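Long-range contact in CRISPR-associated protein, Cse1 family (Acidimicrobium ferrooxidans, PDB 4H3T), which probably serves as the large Cse1 subunit of a type I-E CRISPR Cascade complex, taking part in recognition of invading DNA: residues T127-V132 and T151-L155. The protein carries 1 engineered substitution. Numbering follows the deposited sequence.
Sequences TANSLV and TELAL
Directly after the short strand 126-127, the chain turns into a short 3-10 helix, A128-L131, with phi near -60 to -80° and psi near -20°; S130 N, L131 N and V132 N bond back to T127 O, A128 O and N129 O at 3.0-3.1 Å. S130 OG, in the p rotamer, also reaches T127 O at 2.9 Å. T151-L155 is irregular: it resumes after the unmodelled residues 138-150, wraps around the start of the helix and becomes extended at L153-L155. The segments are thus the two ends of one long loop between strand 126-127 and helix 157-170, brought together beside strand 275-289, to which A128 (with P279) and L155 (with V278) bond by backbone. The CA register pairs N129 with T151 (5.6 Å), A128 with A154 (6.2 Å) and T127 with E152 (6.8 Å). L155 (chi1 m, chi2 t) makes the apolar contacts: its CG lies 4.0 Å from A128 CB, its CD1 4.2 Å from L131 CD2 and its CD2 3.8 Å from V132 CG2. W163 of helix 157-170 touches L131 and V132. N129 packs its CB 3.8 Å from T151 O, while its ND2 bonds to Y134. T151 is exposed and poorly ordered; its O accepts a hydrogen bond from T127 OG1 (3.3 Å).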
loop_
_atom_site.group_PDB
_atom_site.type_symbol
_atom_site.label_atom_id
_atom_site.label_comp_id
_atom_site.label_asym_id
_atom_site.label_seq_id
_atom_site.Cartn_x
_atom_site.Cartn_y
_atom_site.Cartn_z
ATOM N N THR A 127 27.915 0.930 -5.650
ATOM C CA THR A 127 28.028 0.167 -4.401
ATOM C C THR A 127 26.629 -0.353 -4.120
ATOM O O THR A 127 25.609 0.242 -4.524
ATOM C CB THR A 127 28.623 0.981 -3.244
ATOM O OG1 THR A 127 27.756 2.054 -2.957
ATOM C CG2 THR A 127 30.035 1.464 -3.545
ATOM N N ALA A 128 26.567 -1.493 -3.444
ATOM C CA ALA A 128 25.314 -2.142 -3.166
ATOM C C ALA A 128 24.329 -1.347 -2.295
ATOM O O ALA A 128 23.123 -1.602 -2.357
ATOM C CB ALA A 128 25.575 -3.478 -2.568
ATOM N N ASN A 129 24.782 -0.323 -1.603
ATOM C CA ASN A 129 23.883 0.542 -0.840
ATOM C C ASN A 129 22.847 1.232 -1.779
ATOM O O ASN A 129 21.744 1.500 -1.334
ATOM C CB ASN A 129 24.728 1.576 -0.065
ATOM C CG ASN A 129 23.889 2.400 0.831
ATOM O OD1 ASN A 129 23.737 3.609 0.612
ATOM N ND2 ASN A 129 23.337 1.747 1.858
ATOM N N SER A 130 23.156 1.420 -3.087
ATOM C CA SER A 130 22.185 1.982 -4.069
ATOM C C SER A 130 20.909 1.078 -4.237
ATOM O O SER A 130 19.876 1.540 -4.740
ATOM C CB SER A 130 22.867 2.175 -5.422
ATOM O OG SER A 130 23.155 0.908 -5.981
ATOM N N LEU A 131 20.984 -0.223 -3.867
ATOM C CA LEU A 131 19.817 -1.129 -3.946
ATOM C C LEU A 131 18.896 -0.930 -2.734
ATOM O O LEU A 131 17.738 -1.302 -2.754
ATOM C CB LEU A 131 20.390 -2.578 -3.974
ATOM C CG LEU A 131 19.614 -3.730 -4.452
ATOM C CD1 LEU A 131 18.986 -3.534 -5.815
ATOM C CD2 LEU A 131 20.495 -4.944 -4.413
ATOM N N VAL A 132 19.382 -0.278 -1.688
ATOM C CA VAL A 132 18.575 -0.070 -0.474
ATOM C C VAL A 132 17.703 1.150 -0.640
ATOM O O VAL A 132 18.224 2.180 -1.008
ATOM C CB VAL A 132 19.492 0.087 0.748
ATOM C CG1 VAL A 132 18.703 0.464 2.016
ATOM C CG2 VAL A 132 20.352 -1.183 0.959
ATOM N N THR A 151 27.131 3.574 3.342
ATOM C CA THR A 151 27.436 3.850 1.936
ATOM C C THR A 151 28.487 2.826 1.381
ATOM O O THR A 151 28.378 2.447 0.212
ATOM C CB THR A 151 27.850 5.324 1.730
ATOM O OG1 THR A 151 28.171 5.531 0.345
ATOM C CG2 THR A 151 29.018 5.774 2.646
ATOM N N GLU A 152 29.492 2.397 2.201
ATOM C CA GLU A 152 30.446 1.337 1.845
ATOM C C GLU A 152 29.980 -0.024 2.473
ATOM O O GLU A 152 30.672 -1.032 2.280
ATOM C CB GLU A 152 31.881 1.689 2.295
ATOM C CG GLU A 152 32.622 2.574 1.302
ATOM C CD GLU A 152 33.306 1.820 0.174
ATOM O OE1 GLU A 152 34.353 1.186 0.441
ATOM O OE2 GLU A 152 32.818 1.889 -0.980
ATOM N N LEU A 153 28.796 -0.054 3.200
ATOM C CA LEU A 153 28.262 -1.273 3.832
ATOM C C LEU A 153 27.854 -2.275 2.818
ATOM O O LEU A 153 26.814 -2.117 2.199
ATOM C CB LEU A 153 27.052 -1.066 4.762
ATOM C CG LEU A 153 27.184 -0.655 6.235
ATOM C CD1 LEU A 153 25.909 -1.039 6.956
ATOM C CD2 LEU A 153 28.382 -1.256 6.938
ATOM N N ALA A 154 28.563 -3.393 2.745
ATOM C CA ALA A 154 28.157 -4.440 1.836
ATOM C C ALA A 154 26.851 -5.117 2.375
ATOM O O ALA A 154 26.580 -5.082 3.573
ATOM C CB ALA A 154 29.285 -5.409 1.682
ATOM N N LEU A 155 26.028 -5.661 1.489
ATOM C CA LEU A 155 24.808 -6.356 1.899
ATOM C C LEU A 155 25.083 -7.826 2.121
ATOM O O LEU A 155 25.899 -8.432 1.439
ATOM C CB LEU A 155 23.716 -6.176 0.819
ATOM C CG LEU A 155 23.259 -4.713 0.512
ATOM C CD1 LEU A 155 22.176 -4.676 -0.557
ATOM C CD2 LEU A 155 22.731 -4.015 1.751
#